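Local coordinates for myosin-2 (Saccharomyces cerevisiae, PDB 6IXO), which carries organelles and other cargo along polarized actin cables, this chain being its globular cargo-binding tail domain, at residues E18-E21 / I22-E26; Q45-K48 / R49-V52; S312-P315 / A316-Q319. All coordinates share one frame; numbering follows the deposited sequence.

Interaction 1: residues E18-E21 / I22-E26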
loop_
_atom_site.group_PDB
_atom_site.type_symbol
_atom_site.label_atom_id
_atom_site.label_comp_id
_atom_site.label_asym_id
_atom_site.label_seq_id
_atom_site.Cartn_x
_atom_site.Cartn_y
_atom_site.Cartn_z
ATOM N N GLU A 18 31.528 16.253 -10.316
ATOM C CA GLU A 18 32.125 16.834 -9.109
ATOM C C GLU A 18 31.375 18.098 -8.664
ATOM O O GLU A 18 31.481 18.516 -7.513
ATOM C CB GLU A 18 33.631 17.130 -9.325
ATOM C CG GLU A 18 34.016 18.582 -9.608
ATOM C CD GLU A 18 35.508 18.717 -10.015
ATOM O OE1 GLU A 18 35.860 19.626 -10.801
ATOM O OE2 GLU A 18 36.340 17.908 -9.547
ATOM N N ASP A 19 30.616 18.703 -9.570
ATOM C CA ASP A 19 29.875 19.918 -9.243
ATOM C C ASP A 19 28.534 19.563 -8.594
ATOM O O ASP A 19 27.459 19.824 -9.158
ATOM C CB ASP A 19 29.657 20.771 -10.493
ATOM C CG ASP A 19 29.171 22.176 -10.169
ATOM O OD1 ASP A 19 28.829 22.440 -8.994
ATOM O OD2 ASP A 19 29.116 23.017 -11.097
ATOM N N THR A 20 28.592 18.959 -7.411
ATOM C CA THR A 20 27.361 18.507 -6.749
ATOM C C THR A 20 26.397 19.631 -6.381
ATOM O O THR A 20 25.208 19.377 -6.244
ATOM C CB THR A 20 27.643 17.705 -5.459
ATOM O OG1 THR A 20 28.622 18.389 -4.668
ATOM C CG2 THR A 20 28.132 16.314 -5.790
ATOM N N GLU A 21 26.883 20.850 -6.191
ATOM C CA GLU A 21 25.965 21.965 -5.900
ATOM C C GLU A 21 24.881 22.085 -6.959
ATOM O O GLU A 21 23.694 22.103 -6.653
ATOM C CB GLU A 21 26.694 23.299 -5.831
ATOM C CG GLU A 21 27.363 23.637 -4.526
ATOM C CD GLU A 21 27.948 25.046 -4.563
ATOM O OE1 GLU A 21 27.142 26.008 -4.560
ATOM O OE2 GLU A 21 29.196 25.191 -4.624
ATOM N N ILE A 22 25.302 22.197 -8.212
ATOM C CA ILE A 22 24.359 22.290 -9.316
ATOM C C ILE A 22 23.634 20.964 -9.489
ATOM O O ILE A 22 22.411 20.930 -9.600
ATOM C CB ILE A 22 25.062 22.682 -10.626
ATOM C CG1 ILE A 22 25.428 24.164 -10.589
ATOM C CG2 ILE A 22 24.180 22.359 -11.822
ATOM C CD1 ILE A 22 26.031 24.671 -11.878
ATOM N N LEU A 23 24.375 19.862 -9.490
ATOM C CA LEU A 23 23.719 18.578 -9.716
ATOM C C LEU A 23 22.700 18.177 -8.631
ATOM O O LEU A 23 21.637 17.648 -8.963
ATOM C CB LEU A 23 24.763 17.483 -9.847
ATOM C CG LEU A 23 24.279 16.100 -10.279
ATOM C CD1 LEU A 23 23.411 16.192 -11.512
ATOM C CD2 LEU A 23 25.516 15.196 -10.574
ATOM N N ASN A 24 23.017 18.365 -7.354
ATOM C CA ASN A 24 22.067 17.923 -6.316
ATOM C C ASN A 24 20.769 18.723 -6.427
ATOM O O ASN A 24 19.706 18.200 -6.213
ATOM C CB ASN A 24 22.656 18.062 -4.906
ATOM C CG ASN A 24 23.777 17.061 -4.630
ATOM O OD1 ASN A 24 23.899 16.042 -5.306
ATOM N ND2 ASN A 24 24.589 17.348 -3.622
ATOM N N GLN A 25 20.878 19.997 -6.787
ATOM C CA GLN A 25 19.703 20.870 -6.874
ATOM C C GLN A 25 18.763 20.442 -8.019
ATOM O O GLN A 25 17.523 20.370 -7.864
ATOM C CB GLN A 25 20.174 22.321 -7.040
ATOM C CG GLN A 25 19.112 23.360 -6.732
ATOM C CD GLN A 25 18.228 23.678 -7.925
ATOM O OE1 GLN A 25 18.607 23.449 -9.085
ATOM N NE2 GLN A 25 17.036 24.207 -7.650
ATOM N N GLU A 26 19.361 20.146 -9.166
ATOM C CA GLU A 26 18.652 19.564 -10.305
ATOM C C GLU A 26 17.950 18.306 -9.968
ATOM O O GLU A 26 16.787 18.122 -10.326
ATOM C CB GLU A 26 19.638 19.260 -11.464
ATOM C CG GLU A 26 19.764 20.348 -12.439
ATOM C CD GLU A 26 20.654 19.972 -13.662
ATOM O OE1 GLU A 26 20.670 18.782 -14.081
ATOM O OE2 GLU A 26 21.316 20.881 -14.190
#

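Interaction 2: residues Q45-K48 / R49-V52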
loop_
_atom_site.group_PDB
_atom_site.type_symbol
_atom_site.label_atom_id
_atom_site.label_comp_id
_atom_site.label_asym_id
_atom_site.label_seq_id
_atom_site.Cartn_x
_atom_site.Cartn_y
_atom_site.Cartn_z
ATOM N N GLN A 45 -0.489 0.733 -21.848
ATOM C CA GLN A 45 0.680 -0.124 -21.975
ATOM C C GLN A 45 1.961 0.675 -21.756
ATOM O O GLN A 45 2.503 1.283 -22.672
ATOM C CB GLN A 45 0.680 -0.813 -23.344
ATOM C CG GLN A 45 -0.478 -1.802 -23.504
ATOM C CD GLN A 45 -0.624 -2.338 -24.920
ATOM O OE1 GLN A 45 0.150 -1.992 -25.814
ATOM N NE2 GLN A 45 -1.629 -3.187 -25.129
ATOM N N LEU A 46 2.424 0.678 -20.515
ATOM C CA LEU A 46 3.648 1.385 -20.147
ATOM C C LEU A 46 4.843 0.484 -20.220
ATOM O O LEU A 46 4.801 -0.643 -19.727
ATOM C CB LEU A 46 3.549 1.941 -18.721
ATOM C CG LEU A 46 2.405 2.903 -18.494
ATOM C CD1 LEU A 46 2.383 3.340 -17.030
ATOM C CD2 LEU A 46 2.575 4.084 -19.420
ATOM N N SER A 47 5.922 0.981 -20.811
ATOM C CA SER A 47 7.204 0.319 -20.656
ATOM C C SER A 47 7.726 0.587 -19.245
ATOM O O SER A 47 7.293 1.533 -18.576
ATOM C CB SER A 47 8.205 0.815 -21.692
ATOM O OG SER A 47 8.559 2.145 -21.373
ATOM N N LYS A 48 8.672 -0.228 -18.790
ATOM C CA LYS A 48 9.203 -0.044 -17.448
ATOM C C LYS A 48 9.948 1.280 -17.361
ATOM O O LYS A 48 9.941 1.912 -16.316
ATOM C CB LYS A 48 10.100 -1.218 -17.048
ATOM C CG LYS A 48 9.285 -2.473 -16.760
ATOM C CD LYS A 48 10.122 -3.710 -16.486
ATOM C CE LYS A 48 9.207 -4.910 -16.231
ATOM N NZ LYS A 48 9.954 -6.164 -15.939
ATOM N N ARG A 49 10.563 1.719 -18.463
ATOM C CA ARG A 49 11.336 2.953 -18.378
ATOM C C ARG A 49 10.462 4.199 -18.105
ATOM O O ARG A 49 10.950 5.162 -17.535
ATOM C CB ARG A 49 12.188 3.153 -19.646
ATOM C CG ARG A 49 11.460 3.755 -20.823
ATOM C CD ARG A 49 12.383 3.748 -22.048
ATOM N NE ARG A 49 11.896 4.602 -23.126
ATOM C CZ ARG A 49 12.647 5.006 -24.151
ATOM N NH1 ARG A 49 13.926 4.646 -24.234
ATOM N NH2 ARG A 49 12.121 5.782 -25.089
ATOM N N ASP A 50 9.185 4.170 -18.492
ATOM C CA ASP A 50 8.257 5.282 -18.226
ATOM C C ASP A 50 7.876 5.372 -16.746
ATOM O O ASP A 50 7.470 6.425 -16.253
ATOM C CB ASP A 50 6.976 5.134 -19.059
ATOM C CG ASP A 50 7.228 5.199 -20.562
ATOM O OD1 ASP A 50 8.199 5.872 -20.983
ATOM O OD2 ASP A 50 6.441 4.576 -21.317
ATOM N N VAL A 51 8.003 4.253 -16.047
ATOM C CA VAL A 51 7.632 4.171 -14.657
ATOM C C VAL A 51 8.831 4.480 -13.761
ATOM O O VAL A 51 8.728 5.245 -12.816
ATOM C CB VAL A 51 7.072 2.778 -14.300
ATOM C CG1 VAL A 51 6.758 2.704 -12.812
ATOM C CG2 VAL A 51 5.814 2.491 -15.138
ATOM N N VAL A 52 9.982 3.892 -14.065
ATOM C CA VAL A 52 11.093 4.080 -13.147
ATOM C C VAL A 52 12.146 5.038 -13.726
ATOM O O VAL A 52 13.329 4.851 -13.485
ATOM C CB VAL A 52 11.720 2.704 -12.759
ATOM C CG1 VAL A 52 10.663 1.869 -11.900
ATOM C CG2 VAL A 52 12.186 1.924 -13.985
#

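Interaction 3: residues S312-P315 / A316-Q319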
loop_
_atom_site.group_PDB
_atom_site.type_symbol
_atom_site.label_atom_id
_atom_site.label_comp_id
_atom_site.label_asym_id
_atom_site.label_seq_id
_atom_site.Cartn_x
_atom_site.Cartn_y
_atom_site.Cartn_z
ATOM N N SER A 312 -16.615 -16.010 13.672
ATOM C CA SER A 312 -15.609 -14.989 13.959
ATOM C C SER A 312 -16.076 -13.986 15.008
ATOM O O SER A 312 -15.371 -13.023 15.331
ATOM C CB SER A 312 -15.223 -14.257 12.677
ATOM O OG SER A 312 -14.640 -15.165 11.756
ATOM N N LEU A 313 -17.286 -14.184 15.510
ATOM C CA LEU A 313 -17.829 -13.257 16.485
ATOM C C LEU A 313 -17.837 -13.935 17.841
ATOM O O LEU A 313 -18.120 -15.123 17.930
ATOM C CB LEU A 313 -19.231 -12.810 16.091
ATOM C CG LEU A 313 -19.357 -12.119 14.727
ATOM C CD1 LEU A 313 -20.828 -11.655 14.539
ATOM C CD2 LEU A 313 -18.423 -10.920 14.659
ATOM N N THR A 314 -17.506 -13.190 18.891
ATOM C CA THR A 314 -17.520 -13.740 20.246
ATOM C C THR A 314 -18.932 -13.738 20.801
ATOM O O THR A 314 -19.787 -13.010 20.306
ATOM C CB THR A 314 -16.658 -12.920 21.177
ATOM O OG1 THR A 314 -17.249 -11.619 21.253
ATOM C CG2 THR A 314 -15.159 -12.813 20.624
ATOM N N PRO A 315 -19.181 -14.523 21.850
ATOM C CA PRO A 315 -20.537 -14.440 22.395
ATOM C C PRO A 315 -20.930 -13.015 22.851
ATOM O O PRO A 315 -22.095 -12.626 22.670
ATOM C CB PRO A 315 -20.491 -15.409 23.577
ATOM C CG PRO A 315 -19.493 -16.418 23.191
ATOM C CD PRO A 315 -18.399 -15.595 22.490
ATOM N N ALA A 316 -19.988 -12.248 23.406
ATOM C CA ALA A 316 -20.318 -10.891 23.857
ATOM C C ALA A 316 -20.701 -10.014 22.665
ATOM O O ALA A 316 -21.550 -9.133 22.780
ATOM C CB ALA A 316 -19.142 -10.266 24.634
ATOM N N GLN A 317 -20.042 -10.225 21.522
ATOM C CA GLN A 317 -20.407 -9.501 20.302
ATOM C C GLN A 317 -21.780 -9.922 19.783
ATOM O O GLN A 317 -22.565 -9.069 19.366
ATOM C CB GLN A 317 -19.364 -9.707 19.196
ATOM C CG GLN A 317 -18.017 -9.031 19.554
ATOM C CD GLN A 317 -16.861 -9.480 18.649
ATOM O OE1 GLN A 317 -16.878 -10.586 18.112
ATOM N NE2 GLN A 317 -15.843 -8.627 18.517
ATOM N N LEU A 318 -22.040 -11.223 19.760
ATOM C CA LEU A 318 -23.375 -11.724 19.401
ATOM C C LEU A 318 -24.421 -11.051 20.275
ATOM O O LEU A 318 -25.491 -10.644 19.803
ATOM C CB LEU A 318 -23.467 -13.242 19.575
ATOM C CG LEU A 318 -22.600 -14.046 18.612
ATOM C CD1 LEU A 318 -22.744 -15.538 18.859
ATOM C CD2 LEU A 318 -22.955 -13.706 17.185
ATOM N N GLN A 319 -24.115 -10.938 21.567
ATOM C CA GLN A 319 -25.119 -10.409 22.487
ATOM C C GLN A 319 -25.419 -8.937 22.226
ATOM O O GLN A 319 -26.574 -8.543 22.265
ATOM C CB GLN A 319 -24.677 -10.589 23.938
ATOM C CG GLN A 319 -25.686 -10.031 24.928
ATOM C CD GLN A 319 -25.204 -10.188 26.341
ATOM O OE1 GLN A 319 -24.008 -10.159 26.587
ATOM N NE2 GLN A 319 -26.125 -10.381 27.277
HETATM O O HOH W 1 -14.463 -11.381 17.002
#

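Interaction 1: residues E18-E21 / I22-E26
Ile22 and Thr20 bury the most surface where residues 18-21 turn into the helix 20-32, and each meets a neighbour one turn away. Ile22 reaches back along Asp19: its CD1 lies 3.6 Å from Asp19 OD2, the two side chains crossing obliquely. With CG anti to the backbone N (chi1 -167°), the Asp19 carboxylate swings toward the isoleucine rather than away from it. Thr20 is matched with Asn24, whose amide ND2 sits 3.6 Å from Thr20 CB, a van der Waals contact. That amide instead donates to Ser76 OG on helix 71-90, while Asn24 OD1 is buried without a partner in the model.

Two backbone bonds start the helix: Leu23 N donates to Asp19 O (3.1 Å) and Asn24 N to Thr20 O (2.7 Å). Ile22 and Leu23 also touch helix 403-415, and Leu23 meets helix 53-67, so one face of the helix start packs on its neighbours, while Ile22 stays largely exposed. Asp19, the centre of an inverse gamma turn, occupies the N-cap position: the short break between helices 6-18 and 20-32 is a turn leading directly into a new helical N-terminus.

Interaction 2: residues Q45-K48 / R49-V52
Ser47 and Asp50 meet at the start of a short, weakly bonded helical turn around residues 49-51. The serine hydroxyl donates to Asp50 OD2 in a weak bond, OG to OD2 being 3.2 Å. Chi1 of 70° places Ser47 OG between its own N and carbonyl carbon, a torsion that turns the hydroxyl toward the aspartate. The same oxygen lies 3.4 Å from Arg49 CG, on the aliphatic part of the arginine chain. From there Arg49 runs extended away from the turn to a guanidinium that makes a cation-pi contact with Tyr395.

Another side of the turn is apolar. Leu46 and Val51 cross at about a right angle, with Leu46 CD1 4.0 Å from Val51 CG2. Both also touch Phe219, so this loop residue continues the apolar patch, and Val51 and Val52 rest on Ala106 of helix 97-124.

Three backbone bonds close the turn. Asp50 N reaches Ser47 O at 3.2 Å, but from above the carbonyl plane and with a bent N-H...O angle of 138°. Lys48 O accepts two donors: Val51 N, again from above the plane, and Val52 N, which approaches nearly along the C=O axis at 3.0 Å. Together they describe one short, weakly bonded helical turn, with 3-10-like i+3 bonds giving way to an i+4 bond. It links the loop after helix 20-32 to helix 53-67, whose N-cap position is taken by Val52.

Interaction 3: residues S312-P315 / A316-Q319
Thr314 and Gln317 hold each other by two reciprocal bonds at the start of helix 315-323. Thr314 OG1 accepts from Gln317 N at 3.1 Å, while Gln317 OE1 accepts from Thr314 N at 2.8 Å with an N-H...O angle of 167°. The backbone donor of Thr314 stands tilted 29° from the plane of the glutamine carbonyl. Chi1 of 64° sets the threonine hydroxyl between its N and carbonyl carbon, facing the helix N-terminus. Gln317, extended beyond CG, reaches across the threonine hydroxyl so that OE1 arrives at Thr314 N, with Gln317 CG 3.2 Å from Thr314 OG1.

A water bridges the same corner, donating to Gln317 OE1 and to Ser312 O; it gives the amide oxygen a second donor beside Thr314 N and ties it to the preceding loop. At its other end the amide is anchored by NE2, which bonds to Ile368 O, so both ends of the group have partners that fix its rotation.

Behind this polar cluster, Leu313 crosses Gln317 at about a right angle and puts CD1 4.0 Å from Leu318 CD2. Leu313 and Gln317 both lean on Phe242 of helix 223-247, and Leu318 touches Leu292 of helix 284-294.

The backbone then takes over. Leu318 N donates to Thr314 O at 2.9 Å, and Gln319 N to Pro315 O at 2.9 Å. Pro315 occupies the first helical position, where its lack of an N-H costs no helix bond, and it touches Glu349 of helix 336-350. Thr314 with Gln317 forms a capping box, here within the DIL domain.

How the interactions relate
The three contacts come in series along the chain, interaction 1 first and interaction 3 last, and each begins a helix in this mostly helical, strand-free tail domain. Interactions 1 and 2 belong to consecutive helices, 20-32 and 48-51, with centres about 27 Å apart and nearest atoms about 14 Å apart. Helix 53-67 joins their surroundings, meeting Leu23 from one and Lys48 and Arg49 from the other. Interaction 3 lies on the opposite side of the chain's centre from both, its centre about 62 Å from interaction 1 and about 49 Å from interaction 2. The two N-terminal helix starts thus lie in one part of an elongated cargo-binding domain, the DIL-region one far away.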